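Local coordinates for Galactose/lactose metabolism regulatory protein GAL80 (Saccharomyces cerevisiae, PDB 3BTV), which binds the activator GAL4 and blocks its activation of the lactose and galactose metabolic genes when no inducing sugar is present, at residues Met92-Ile97 with Tyr121-Trp126; Ile151-Arg156 with Phe214-Asp219; Thr225-Ser230 with Leu271-Val276; Asn238-Gln243 with Val261-Leu266; Asn319-Tyr324 with Glu351-Tyr356. The protein carries 1 engineered substitution. All blocks are in the same frame, centred on the assembly; numbering follows the deposited sequence.

Interaction 1 (Met92-Ile97 with Tyr121-Trp126); sequences MIVIAI and YLFVEW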
# COMPACT_ATOMS: atom_id res chain seq x y z
N MET B 92 27.88 6.16 31.95
CA MET B 92 26.76 6.09 31.03
C MET B 92 25.44 5.91 31.78
O MET B 92 25.29 4.98 32.57
CB MET B 92 26.93 4.96 30.03
CG MET B 92 25.68 4.71 29.19
SD MET B 92 25.86 3.41 27.93
CE MET B 92 26.94 4.22 26.78
N ILE B 93 24.49 6.80 31.53
CA ILE B 93 23.17 6.68 32.13
C ILE B 93 22.21 6.06 31.13
O ILE B 93 22.15 6.47 29.97
CB ILE B 93 22.63 8.03 32.64
CG1 ILE B 93 23.42 8.48 33.87
CG2 ILE B 93 21.16 7.93 32.97
CD1 ILE B 93 23.12 9.90 34.32
N VAL B 94 21.47 5.04 31.58
CA VAL B 94 20.47 4.40 30.75
C VAL B 94 19.09 4.63 31.35
O VAL B 94 18.87 4.35 32.52
CB VAL B 94 20.71 2.88 30.64
CG1 VAL B 94 19.72 2.27 29.66
CG2 VAL B 94 22.13 2.60 30.20
N ILE B 95 18.17 5.16 30.55
CA ILE B 95 16.79 5.34 30.99
C ILE B 95 15.91 4.31 30.30
O ILE B 95 15.69 4.37 29.08
CB ILE B 95 16.27 6.75 30.69
CG1 ILE B 95 16.76 7.74 31.73
CG2 ILE B 95 14.75 6.76 30.70
CD1 ILE B 95 18.19 8.16 31.55
N ALA B 96 15.41 3.34 31.07
CA ALA B 96 14.53 2.31 30.52
C ALA B 96 13.21 2.26 31.29
O ALA B 96 12.85 1.24 31.89
CB ALA B 96 15.22 0.95 30.52
N ILE B 97 12.51 3.38 31.27
CA ILE B 97 11.22 3.51 31.92
C ILE B 97 10.19 3.85 30.86
O ILE B 97 10.55 4.10 29.71
CB ILE B 97 11.23 4.65 32.95
CG1 ILE B 97 11.70 5.94 32.29
CG2 ILE B 97 12.14 4.30 34.13
CD1 ILE B 97 11.66 7.15 33.21
N TYR B 121 27.84 9.50 28.48
CA TYR B 121 26.80 8.92 27.66
C TYR B 121 25.41 8.96 28.27
O TYR B 121 25.24 8.71 29.47
CB TYR B 121 27.14 7.47 27.32
CG TYR B 121 28.46 7.30 26.61
CD1 TYR B 121 29.58 6.82 27.28
CD2 TYR B 121 28.59 7.62 25.27
CE1 TYR B 121 30.79 6.66 26.63
CE2 TYR B 121 29.79 7.47 24.61
CZ TYR B 121 30.89 6.99 25.29
OH TYR B 121 32.09 6.84 24.63
N LEU B 122 24.43 9.26 27.43
CA LEU B 122 23.03 9.14 27.83
C LEU B 122 22.29 8.25 26.84
O LEU B 122 22.23 8.53 25.64
CB LEU B 122 22.35 10.51 27.90
CG LEU B 122 20.85 10.43 28.20
CD1 LEU B 122 20.61 9.81 29.58
CD2 LEU B 122 20.20 11.80 28.09
N PHE B 123 21.73 7.16 27.36
CA PHE B 123 21.08 6.15 26.54
C PHE B 123 19.59 6.15 26.87
O PHE B 123 19.21 5.89 28.01
CB PHE B 123 21.70 4.79 26.88
CG PHE B 123 21.30 3.67 25.96
CD1 PHE B 123 21.95 2.45 26.03
CD2 PHE B 123 20.29 3.84 25.03
CE1 PHE B 123 21.59 1.41 25.19
CE2 PHE B 123 19.94 2.80 24.18
CZ PHE B 123 20.58 1.58 24.26
N VAL B 124 18.76 6.45 25.87
CA VAL B 124 17.31 6.48 26.07
C VAL B 124 16.61 5.56 25.09
O VAL B 124 17.04 5.43 23.95
CB VAL B 124 16.73 7.92 25.93
CG1 VAL B 124 15.23 7.94 26.22
CG2 VAL B 124 17.46 8.88 26.88
N GLU B 125 15.53 4.93 25.52
CA GLU B 125 14.75 4.09 24.62
C GLU B 125 13.81 4.89 23.75
O GLU B 125 13.41 5.99 24.11
CB GLU B 125 13.98 3.04 25.41
CG GLU B 125 14.89 1.97 25.96
CD GLU B 125 14.11 0.80 26.52
OE1 GLU B 125 13.16 1.05 27.29
OE2 GLU B 125 14.45 -0.35 26.17
N TRP B 126 13.49 4.34 22.58
CA TRP B 126 12.46 4.91 21.72
C TRP B 126 11.11 4.47 22.29
O TRP B 126 10.97 3.32 22.68
CB TRP B 126 12.62 4.41 20.28
CG TRP B 126 11.55 4.93 19.37
CD1 TRP B 126 10.45 4.25 18.95
CD2 TRP B 126 11.45 6.24 18.81
NE1 TRP B 126 9.67 5.06 18.16
CE2 TRP B 126 10.26 6.29 18.06
CE3 TRP B 126 12.25 7.39 18.88
CZ2 TRP B 126 9.86 7.43 17.36
CZ3 TRP B 126 11.85 8.52 18.18
CH2 TRP B 126 10.67 8.54 17.45
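Met92 and Tyr121 cross obliquely on one face of a parallel strand pair. The Met92 chain runs out straight, then bends at its last torsion (chi3 -71°). This brings CE of Met92 to 3.3 Å from CB of Tyr121. The Tyr121 ring leads away from the strand 92-95, and its OH bonds to His379. On the same face Val94 and Phe123 lie side by side and point the same way. CG2 of Val94 sits 4.0 Å from CB of Phe123. On the other face Leu122 reaches across the pair. Its CD1 lies 3.9 Å from CG2 of Ile93 and 3.5 Å from CD1 of Ile95. Three backbone bonds hold this register. The tightest is Phe123 N to Ile93 O at 2.7 Å, nearly along the C=O axis. Helix 363-380 covers the Met92 and Phe123 face, and helix 102-112 covers the Ile93 and Ile95 face. Strand 92-95, helix 102-112 and strand 121-125 form a beta-alpha-beta unit of the Rossmann fold.

Interaction 2 (Ile151-Arg156 with Phe214-Asp219); sequences ISLQGR and FGHTID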
# COMPACT_ATOMS: atom_id res chain seq x y z
N ILE B 151 19.98 6.59 21.16
CA ILE B 151 18.57 6.21 21.19
C ILE B 151 18.47 4.72 20.85
O ILE B 151 19.19 4.24 19.97
CB ILE B 151 17.70 7.04 20.20
CG1 ILE B 151 16.21 6.76 20.40
CG2 ILE B 151 18.09 6.75 18.75
CD1 ILE B 151 15.63 7.43 21.67
N SER B 152 17.58 4.00 21.52
CA SER B 152 17.40 2.58 21.26
C SER B 152 16.58 2.31 19.98
O SER B 152 15.47 1.79 20.04
CB SER B 152 16.73 1.90 22.45
OG SER B 152 16.83 0.49 22.32
N LEU B 153 17.14 2.66 18.83
CA LEU B 153 16.57 2.24 17.55
C LEU B 153 17.35 0.98 17.11
O LEU B 153 18.01 0.97 16.07
CB LEU B 153 16.67 3.35 16.50
CG LEU B 153 15.74 4.56 16.73
CD1 LEU B 153 16.02 5.70 15.75
CD2 LEU B 153 14.27 4.16 16.64
N GLN B 154 17.27 -0.05 17.94
CA GLN B 154 18.14 -1.22 17.82
C GLN B 154 17.89 -2.02 16.55
O GLN B 154 18.62 -2.97 16.26
CB GLN B 154 18.00 -2.13 19.05
CG GLN B 154 16.78 -3.02 19.01
CD GLN B 154 15.50 -2.27 19.26
OE1 GLN B 154 15.46 -1.34 20.05
NE2 GLN B 154 14.43 -2.67 18.57
N GLY B 155 16.87 -1.63 15.79
CA GLY B 155 16.59 -2.24 14.51
C GLY B 155 17.72 -1.98 13.54
O GLY B 155 18.02 -2.79 12.64
N ARG B 156 18.37 -0.83 13.70
CA ARG B 156 19.50 -0.48 12.87
C ARG B 156 20.67 -1.45 13.07
O ARG B 156 21.63 -1.44 12.30
CB ARG B 156 19.96 0.95 13.16
CG ARG B 156 18.93 2.03 12.83
CD ARG B 156 19.48 3.43 13.10
NE ARG B 156 18.70 4.44 12.39
CZ ARG B 156 19.20 5.56 11.88
NH1 ARG B 156 20.49 5.83 12.01
NH2 ARG B 156 18.41 6.41 11.23
N PHE B 214 5.22 1.73 13.58
CA PHE B 214 5.59 2.43 12.36
C PHE B 214 6.93 3.16 12.53
O PHE B 214 7.75 3.17 11.62
CB PHE B 214 4.48 3.38 11.94
CG PHE B 214 4.84 4.23 10.76
CD1 PHE B 214 4.82 3.71 9.48
CD2 PHE B 214 5.20 5.55 10.93
CE1 PHE B 214 5.15 4.48 8.41
CE2 PHE B 214 5.53 6.34 9.85
CZ PHE B 214 5.50 5.81 8.59
N GLY B 215 7.14 3.77 13.70
CA GLY B 215 8.40 4.46 13.95
C GLY B 215 9.64 3.58 13.77
O GLY B 215 10.57 3.94 13.05
N HIS B 216 9.68 2.44 14.45
CA HIS B 216 10.83 1.55 14.31
C HIS B 216 10.99 1.13 12.85
O HIS B 216 12.08 1.19 12.29
CB HIS B 216 10.67 0.30 15.19
CG HIS B 216 11.05 0.49 16.62
ND1 HIS B 216 12.37 0.57 17.04
CD2 HIS B 216 10.30 0.57 17.74
CE1 HIS B 216 12.40 0.71 18.35
NE2 HIS B 216 11.16 0.71 18.81
N THR B 217 9.89 0.77 12.21
CA THR B 217 9.92 0.25 10.85
C THR B 217 10.32 1.27 9.79
O THR B 217 11.14 1.00 8.93
CB THR B 217 8.56 -0.37 10.47
OG1 THR B 217 8.22 -1.37 11.43
CG2 THR B 217 8.65 -1.03 9.09
N ILE B 218 9.73 2.46 9.86
CA ILE B 218 10.00 3.45 8.85
C ILE B 218 11.43 3.96 9.03
O ILE B 218 12.10 4.37 8.08
CB ILE B 218 8.98 4.61 8.90
CG1 ILE B 218 8.85 5.26 7.53
CG2 ILE B 218 9.38 5.60 9.99
CD1 ILE B 218 8.14 4.41 6.48
N ASP B 219 11.91 3.91 10.26
CA ASP B 219 13.29 4.32 10.48
C ASP B 219 14.27 3.34 9.85
O ASP B 219 15.25 3.78 9.26
CB ASP B 219 13.63 4.47 11.97
CG ASP B 219 15.10 4.80 12.17
OD1 ASP B 219 15.52 5.92 11.79
OD2 ASP B 219 15.86 3.93 12.66
O HOH W 1 14.69 0.08 15.52
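The Arg156 guanidinium and the Asp219 carboxylate lie nearly coplanar, 7° apart, and meet edge to edge. Arg156 grips side-on with two nitrogens. NE of Arg156 donates to OD2 of Asp219 at 2.9 Å, and its NH2 donates to OD1 of Asp219 at 3.0 Å. Both oxygens use their syn lone pairs. NH1 bonds to Gln395. The His216 ring has a water in its plane at the edge, 2.8 Å from ND1 of His216. The same water accepts the N-H of Gly155. Ser152 O lies near the same ring plane, and Trp126 meets His216 edge-to-face. Leu153 fits between the two polar groups. CD1 of Leu153 is 3.6 Å from OD2 of Asp219, and its CD2 is 4.1 Å from ND1 of His216. An alanine in place of Arg156 would remove both donors to the buried Asp219 carboxylate and would probably loosen the link between the two segments. Asp219 reaches out with CG anti to the backbone N (chi1 176°). The contact joins the turn that follows strand 148-152, outermost in the parallel sheet within this chain, to helix 209-225. Helix 405-424 packs on Leu153 and Ile218, and strand 264-271 on Phe214 and Ile218.

Interaction 3 (Thr225-Ser230 with Leu271-Val276); sequences TSSYFS and LLNGNV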
# COMPACT_ATOMS: atom_id res chain seq x y z
N THR B 225 17.81 2.25 2.94
CA THR B 225 17.84 2.84 1.62
C THR B 225 18.72 4.08 1.63
O THR B 225 18.95 4.69 0.59
CB THR B 225 16.42 3.23 1.13
OG1 THR B 225 15.88 4.25 1.98
CG2 THR B 225 15.50 2.01 1.11
N SER B 226 19.22 4.44 2.80
CA SER B 226 19.99 5.68 2.94
C SER B 226 19.26 6.88 2.33
O SER B 226 19.85 7.65 1.58
CB SER B 226 21.37 5.55 2.27
OG SER B 226 22.13 4.50 2.85
N SER B 227 17.98 7.05 2.64
CA SER B 227 17.25 8.23 2.18
C SER B 227 16.20 8.63 3.20
O SER B 227 15.61 7.77 3.85
CB SER B 227 16.55 7.96 0.85
OG SER B 227 15.90 9.14 0.39
N TYR B 228 15.98 9.94 3.33
CA TYR B 228 14.80 10.45 4.03
C TYR B 228 13.66 10.65 3.04
O TYR B 228 13.83 10.53 1.83
CB TYR B 228 15.10 11.77 4.75
CG TYR B 228 16.17 11.64 5.82
CD1 TYR B 228 17.41 12.24 5.68
CD2 TYR B 228 15.94 10.88 6.96
CE1 TYR B 228 18.39 12.10 6.65
CE2 TYR B 228 16.90 10.73 7.93
CZ TYR B 228 18.13 11.35 7.77
OH TYR B 228 19.08 11.19 8.74
N PHE B 229 12.48 10.99 3.57
CA PHE B 229 11.32 11.21 2.72
C PHE B 229 11.27 12.64 2.19
O PHE B 229 11.73 13.55 2.85
CB PHE B 229 10.03 10.91 3.48
CG PHE B 229 9.76 9.45 3.62
CD1 PHE B 229 10.26 8.75 4.70
CD2 PHE B 229 9.03 8.78 2.65
CE1 PHE B 229 10.02 7.39 4.82
CE2 PHE B 229 8.79 7.41 2.77
CZ PHE B 229 9.29 6.73 3.85
N SER B 230 10.70 12.81 1.00
CA SER B 230 10.50 14.12 0.42
C SER B 230 9.08 14.58 0.75
O SER B 230 8.87 15.65 1.32
CB SER B 230 10.71 14.06 -1.10
OG SER B 230 10.04 15.10 -1.76
N LEU B 271 10.68 8.74 -1.39
CA LEU B 271 12.03 8.91 -0.87
C LEU B 271 12.74 10.04 -1.62
O LEU B 271 12.67 10.12 -2.85
CB LEU B 271 12.85 7.61 -1.00
CG LEU B 271 12.34 6.41 -0.20
CD1 LEU B 271 13.29 5.23 -0.39
CD2 LEU B 271 12.21 6.76 1.28
N LEU B 272 13.43 10.90 -0.88
CA LEU B 272 14.21 11.98 -1.49
C LEU B 272 15.14 11.48 -2.60
O LEU B 272 15.20 12.05 -3.69
CB LEU B 272 15.03 12.71 -0.43
CG LEU B 272 14.37 13.98 0.08
CD1 LEU B 272 15.14 14.52 1.27
CD2 LEU B 272 14.28 15.03 -1.04
N ASN B 273 15.86 10.40 -2.31
CA ASN B 273 16.77 9.84 -3.29
C ASN B 273 16.04 8.98 -4.31
O ASN B 273 15.71 7.83 -4.04
CB ASN B 273 17.88 9.03 -2.59
CG ASN B 273 18.77 9.91 -1.72
OD1 ASN B 273 18.78 11.14 -1.85
ND2 ASN B 273 19.53 9.28 -0.82
N GLY B 274 15.79 9.54 -5.48
CA GLY B 274 15.18 8.79 -6.55
C GLY B 274 13.68 8.97 -6.63
O GLY B 274 13.03 8.35 -7.47
N ASN B 275 13.12 9.81 -5.76
CA ASN B 275 11.68 10.03 -5.78
C ASN B 275 10.95 8.69 -5.75
O ASN B 275 9.97 8.51 -6.47
CB ASN B 275 11.29 10.79 -7.06
CG ASN B 275 9.90 11.39 -6.98
OD1 ASN B 275 9.50 11.90 -5.93
ND2 ASN B 275 9.14 11.32 -8.08
N VAL B 276 11.43 7.76 -4.92
CA VAL B 276 10.89 6.38 -4.88
C VAL B 276 9.52 6.32 -4.19
O VAL B 276 9.38 6.77 -3.06
CB VAL B 276 11.83 5.42 -4.12
CG1 VAL B 276 11.25 3.98 -4.08
CG2 VAL B 276 13.23 5.42 -4.75
O HOH W 2 11.02 13.48 -4.21
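From CB, the Leu271 side chain runs between Ser227, Thr225 and Phe229. CB of Leu271 lies 3.7 Å from OG of Ser227. CG stands anti to the carbonyl carbon (chi1 -64°), and the chain forks there. CD1 of Leu271 goes to Thr225, 3.6 Å from its OG1, which is bonded to Leu221 O. CD2 of Leu271 sits over one face of the Phe229 ring, toward its rim, 3.9 Å from its centroid, in a CH-pi contact. Ser227 OG accepts from Asn273 N at 3.0 Å in an almost straight bond. OG of Ser227 donates to Tyr228 O, landing on a lone pair at 2.9 Å. Tyr228 O also accepts from Leu272 N at 2.8 Å. An alanine in place of Ser227 would remove this two-way hydroxyl and would probably loosen the turn that carries Asn273. A water joins Asn275 OD1 to Ser230 OG, the latter bond being weak. Asn275 O bonds to Asn239 of the second subunit. Ser226, with positive phi, closes helix 209-225 as the C-prime residue of a Schellman motif. In the other segment, Asn275 and Val276 face Leu271 in a G1 beta bulge, where the hairpin of strands 264-271 and 276-283 turns.

Interaction 4 (Asn238-Gln243 with Val261-Leu266); sequences NNIPEQ and VPDHLL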
# COMPACT_ATOMS: atom_id res chain seq x y z
N ASN B 238 -9.02 5.49 14.09
CA ASN B 238 -9.50 4.84 15.30
C ASN B 238 -10.88 4.27 14.98
O ASN B 238 -11.89 4.79 15.42
CB ASN B 238 -9.56 5.79 16.50
CG ASN B 238 -9.94 5.09 17.80
OD1 ASN B 238 -9.92 3.86 17.88
ND2 ASN B 238 -10.29 5.87 18.81
N ASN B 239 -10.91 3.21 14.18
CA ASN B 239 -12.17 2.56 13.83
C ASN B 239 -12.59 1.58 14.93
O ASN B 239 -13.66 0.98 14.86
CB ASN B 239 -12.02 1.78 12.53
CG ASN B 239 -12.12 2.66 11.29
OD1 ASN B 239 -12.56 3.82 11.35
ND2 ASN B 239 -11.73 2.11 10.15
N ILE B 240 -11.73 1.41 15.92
CA ILE B 240 -11.99 0.49 17.02
C ILE B 240 -11.85 1.24 18.34
O ILE B 240 -10.90 1.03 19.09
CB ILE B 240 -11.00 -0.73 17.00
CG1 ILE B 240 -10.94 -1.35 15.59
CG2 ILE B 240 -11.40 -1.77 18.04
CD1 ILE B 240 -9.96 -2.54 15.48
N PRO B 241 -12.82 2.13 18.64
CA PRO B 241 -12.79 2.96 19.85
C PRO B 241 -12.95 2.13 21.13
O PRO B 241 -12.61 2.61 22.22
CB PRO B 241 -14.01 3.88 19.70
CG PRO B 241 -14.61 3.60 18.40
CD PRO B 241 -14.05 2.31 17.86
N GLU B 242 -13.47 0.92 20.99
CA GLU B 242 -13.72 0.04 22.14
C GLU B 242 -13.20 -1.36 21.86
O GLU B 242 -13.63 -2.01 20.90
CB GLU B 242 -15.23 -0.04 22.42
CG GLU B 242 -15.88 1.28 22.79
CD GLU B 242 -15.74 1.61 24.28
OE1 GLU B 242 -15.70 0.67 25.11
OE2 GLU B 242 -15.68 2.81 24.62
N GLN B 243 -12.27 -1.82 22.68
CA GLN B 243 -11.68 -3.14 22.52
C GLN B 243 -12.33 -4.14 23.48
O GLN B 243 -12.80 -3.76 24.56
CB GLN B 243 -10.18 -3.09 22.78
CG GLN B 243 -9.37 -2.39 21.69
CD GLN B 243 -7.91 -2.36 22.04
OE1 GLN B 243 -7.53 -1.90 23.13
NE2 GLN B 243 -7.08 -2.88 21.14
N VAL B 261 -5.85 5.48 21.10
CA VAL B 261 -4.77 5.34 20.11
C VAL B 261 -5.27 4.66 18.81
O VAL B 261 -6.30 3.99 18.80
CB VAL B 261 -3.56 4.58 20.70
CG1 VAL B 261 -2.98 5.35 21.89
CG2 VAL B 261 -3.97 3.18 21.12
N PRO B 262 -4.53 4.84 17.70
CA PRO B 262 -5.03 4.35 16.41
C PRO B 262 -5.03 2.82 16.27
O PRO B 262 -4.24 2.13 16.91
CB PRO B 262 -4.02 4.93 15.40
CG PRO B 262 -3.34 6.04 16.14
CD PRO B 262 -3.28 5.60 17.55
N ASP B 263 -5.92 2.32 15.43
CA ASP B 263 -5.93 0.90 15.06
C ASP B 263 -5.56 0.67 13.60
O ASP B 263 -5.54 -0.48 13.14
CB ASP B 263 -7.30 0.28 15.32
CG ASP B 263 -8.42 1.23 15.00
OD1 ASP B 263 -8.66 1.49 13.81
OD2 ASP B 263 -9.06 1.72 15.96
N HIS B 264 -5.29 1.73 12.86
CA HIS B 264 -4.77 1.54 11.49
C HIS B 264 -4.05 2.77 10.99
O HIS B 264 -4.43 3.89 11.31
CB HIS B 264 -5.89 1.21 10.50
CG HIS B 264 -5.44 0.39 9.34
ND1 HIS B 264 -4.92 0.95 8.19
CD2 HIS B 264 -5.44 -0.95 9.14
CE1 HIS B 264 -4.62 -0.01 7.33
NE2 HIS B 264 -4.94 -1.18 7.87
N LEU B 265 -3.01 2.54 10.20
CA LEU B 265 -2.26 3.61 9.58
C LEU B 265 -2.11 3.29 8.10
O LEU B 265 -1.67 2.19 7.72
CB LEU B 265 -0.87 3.75 10.22
CG LEU B 265 0.10 4.68 9.45
CD1 LEU B 265 -0.33 6.13 9.53
CD2 LEU B 265 1.54 4.53 9.94
N LEU B 266 -2.50 4.25 7.26
CA LEU B 266 -2.18 4.20 5.83
C LEU B 266 -1.15 5.27 5.62
O LEU B 266 -1.33 6.40 6.04
CB LEU B 266 -3.39 4.51 4.95
CG LEU B 266 -4.61 3.59 5.04
CD1 LEU B 266 -5.75 4.14 4.20
CD2 LEU B 266 -4.26 2.17 4.59
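One aspartate carboxylate takes two successive backbone N-H groups of a loop. Asn239 N meets OD1 of Asp263 at 2.9 Å, on the syn lone pair. Ile240 N meets OD2 of Asp263 at 2.7 Å, from 47° above the carboxylate plane. Asp263 holds its CG in the crowded position between the backbone N and the carbonyl carbon (chi1 37°). This turns the carboxylate toward the loop 238-241, between strands 229-237 and 242-246. The Ile240 side chain crosses the aspartate obliquely. CB of Ile240 is 3.3 Å from OD2 of Asp263, and its CD1 is 3.9 Å from CB of Asp263. The Asn238 side chain crosses that of Asp263 at about a right angle, with amide and carboxylate planes 49° apart. OD1 of Asn238 comes within 3.0 Å of OD2 of Asp263, although both are acceptors. Lys259, outside the two segments, pairs its charge with Asp263 OD2 and hydrogen-bonds to Asn238 OD1 and Val261 O, which probably makes this closeness tolerable. Asp263 and His264 both face Phe237 in a classic beta bulge at the start of strand 264-271. Asn239 OD1 bonds to Asn275 of the second subunit. Burial alone would tend to raise the pKa of Asp263, but the lysine and the two N-H donors probably offset this and keep it ionised. The ammonium group of Lys259 probably draws together oxygens that would otherwise be likely to repel each other.

Interaction 5 (Asn319-Tyr324 with Glu351-Tyr356); sequences NLVLYY and EIMEVY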
# COMPACT_ATOMS: atom_id res chain seq x y z
N ASN B 319 13.80 -12.76 8.52
CA ASN B 319 14.12 -13.37 7.24
C ASN B 319 14.43 -12.34 6.15
O ASN B 319 13.72 -11.34 6.02
CB ASN B 319 12.96 -14.26 6.80
CG ASN B 319 13.38 -15.28 5.77
OD1 ASN B 319 14.44 -15.88 5.87
ND2 ASN B 319 12.52 -15.50 4.78
N LEU B 320 15.50 -12.57 5.39
CA LEU B 320 15.85 -11.74 4.23
C LEU B 320 15.98 -12.59 2.96
O LEU B 320 16.72 -13.59 2.92
CB LEU B 320 17.15 -10.96 4.47
CG LEU B 320 17.78 -10.22 3.27
CD1 LEU B 320 16.91 -9.09 2.77
CD2 LEU B 320 19.14 -9.69 3.65
N VAL B 321 15.26 -12.19 1.92
CA VAL B 321 15.25 -12.91 0.66
C VAL B 321 15.60 -11.99 -0.51
O VAL B 321 15.08 -10.88 -0.62
CB VAL B 321 13.87 -13.53 0.39
CG1 VAL B 321 13.94 -14.45 -0.81
CG2 VAL B 321 13.37 -14.30 1.62
N LEU B 322 16.46 -12.48 -1.40
CA LEU B 322 16.82 -11.77 -2.63
C LEU B 322 16.46 -12.61 -3.82
O LEU B 322 16.76 -13.82 -3.85
CB LEU B 322 18.32 -11.52 -2.67
CG LEU B 322 18.86 -10.32 -1.90
CD1 LEU B 322 20.35 -10.48 -1.81
CD2 LEU B 322 18.48 -9.04 -2.63
N TYR B 323 15.88 -11.96 -4.82
CA TYR B 323 15.35 -12.65 -6.00
C TYR B 323 15.86 -11.99 -7.26
O TYR B 323 15.76 -10.76 -7.41
CB TYR B 323 13.84 -12.54 -6.10
CG TYR B 323 13.03 -12.86 -4.87
CD1 TYR B 323 12.40 -14.09 -4.75
CD2 TYR B 323 12.82 -11.90 -3.88
CE1 TYR B 323 11.62 -14.38 -3.66
CE2 TYR B 323 12.03 -12.18 -2.79
CZ TYR B 323 11.43 -13.43 -2.68
OH TYR B 323 10.66 -13.74 -1.58
N TYR B 324 16.35 -12.82 -8.17
CA TYR B 324 16.81 -12.38 -9.48
C TYR B 324 16.12 -13.20 -10.56
O TYR B 324 15.78 -14.37 -10.35
CB TYR B 324 18.33 -12.58 -9.61
CG TYR B 324 18.79 -12.54 -11.04
CD1 TYR B 324 19.05 -11.33 -11.68
CD2 TYR B 324 18.95 -13.71 -11.78
CE1 TYR B 324 19.46 -11.29 -13.00
CE2 TYR B 324 19.36 -13.68 -13.10
CZ TYR B 324 19.62 -12.47 -13.70
OH TYR B 324 20.03 -12.45 -15.02
N GLU B 351 15.91 -18.34 -12.75
CA GLU B 351 15.55 -17.64 -11.52
C GLU B 351 16.50 -18.06 -10.40
O GLU B 351 16.91 -19.23 -10.30
CB GLU B 351 14.11 -17.94 -11.10
CG GLU B 351 13.08 -17.79 -12.20
CD GLU B 351 12.49 -16.39 -12.27
OE1 GLU B 351 11.61 -16.16 -13.12
OE2 GLU B 351 12.90 -15.54 -11.46
N ILE B 352 16.84 -17.09 -9.57
CA ILE B 352 17.69 -17.34 -8.41
C ILE B 352 17.12 -16.69 -7.18
O ILE B 352 16.89 -15.48 -7.13
CB ILE B 352 19.10 -16.79 -8.62
CG1 ILE B 352 19.76 -17.48 -9.81
CG2 ILE B 352 19.91 -16.95 -7.34
CD1 ILE B 352 21.26 -17.65 -9.67
N MET B 353 16.90 -17.51 -6.17
CA MET B 353 16.43 -17.02 -4.89
C MET B 353 17.52 -17.28 -3.88
O MET B 353 18.03 -18.40 -3.78
CB MET B 353 15.15 -17.74 -4.45
CG MET B 353 14.64 -17.29 -3.07
SD MET B 353 13.19 -18.20 -2.47
CE MET B 353 12.07 -17.97 -3.84
N GLU B 354 17.89 -16.26 -3.13
CA GLU B 354 18.79 -16.46 -1.99
C GLU B 354 18.06 -16.11 -0.73
O GLU B 354 17.38 -15.09 -0.66
CB GLU B 354 20.04 -15.57 -2.12
CG GLU B 354 20.47 -15.35 -3.56
CD GLU B 354 21.69 -14.46 -3.69
OE1 GLU B 354 21.55 -13.36 -4.26
OE2 GLU B 354 22.78 -14.86 -3.23
N VAL B 355 18.19 -16.96 0.28
CA VAL B 355 17.57 -16.72 1.57
C VAL B 355 18.63 -16.59 2.63
O VAL B 355 19.54 -17.42 2.73
CB VAL B 355 16.67 -17.90 1.98
CG1 VAL B 355 15.95 -17.59 3.29
CG2 VAL B 355 15.69 -18.20 0.88
N TYR B 356 18.53 -15.54 3.44
CA TYR B 356 19.43 -15.34 4.55
C TYR B 356 18.62 -15.44 5.83
O TYR B 356 17.70 -14.66 6.06
CB TYR B 356 20.13 -13.98 4.41
CG TYR B 356 21.04 -13.60 5.58
CD1 TYR B 356 22.26 -14.23 5.77
CD2 TYR B 356 20.68 -12.59 6.47
CE1 TYR B 356 23.09 -13.88 6.82
CE2 TYR B 356 21.51 -12.23 7.53
CZ TYR B 356 22.72 -12.88 7.69
OH TYR B 356 23.54 -12.52 8.73
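Leu320 O is gripped by one N-H and touched by one C-H. Tyr356 N donates to Leu320 O at 2.7 Å, nearly along the C=O axis. CA of Val355 adds a C-H contact to Leu320 O at 3.5 Å. Five more backbone bonds join strands 319-324 and 352-356, which run antiparallel. They come from the hydrogen-bonded pairs Leu320 with Tyr356, Leu322 with Glu354 and Tyr324 with Ile352. Between these lie the non-hydrogen-bonded pairs Val321 with Val355 and Tyr323 with Met353. Met353 and Tyr323 lie side by side and point the same way. The Met353 chain is straight as far as SD, then bends (chi3 -54°). CE of Met353 packs 3.6 Å from CE1 of Tyr323. SD of Met353 stands 5.3 Å from the Tyr323 ring centroid, obliquely, a Met-aromatic contact. CG of Met353 packs 3.7 Å from CG1 of Val321. That same methyl of Val321 also lies over one face of the Tyr323 ring, toward its rim. On the other face of the sheet, Glu354 OE1 stands 4.0 Å from CD1 of Leu322. Helix 159-169 covers Leu320, Leu322 and Tyr356. Within the chain, strand 352-356 is the outermost strand at this end of the sheet. Six backbone bonds set the register, and the side chains add mostly apolar contact. The bond between OE1 of Glu354 and Tyr172 OH probably offsets part of the cost of lying beside Leu322.

In the fold
Interactions 1 and 2 meet at the edge of the parallel sheet, where strands 121-125 and 148-152 are neighbours. Val124 O lies 2.9 Å from Ser152 N, a probable hydrogen bond. Interaction 2 then leads into the second domain through helix 209-225. Ile218 CG1 packs 3.6 Å from Phe229 CE1 of interaction 3, and Phe214 CD1 packs 3.4 Å from Leu265 CD2 of interaction 4. Interactions 3, 4 and 5 all reach the large mixed sheet. Centres of interactions 3 and 4 are about 29 Å apart in one chain, yet Asn275 and Asn239 pair them across the subunit interface. Interaction 5 lies farthest from interaction 1, about 37 Å between centres.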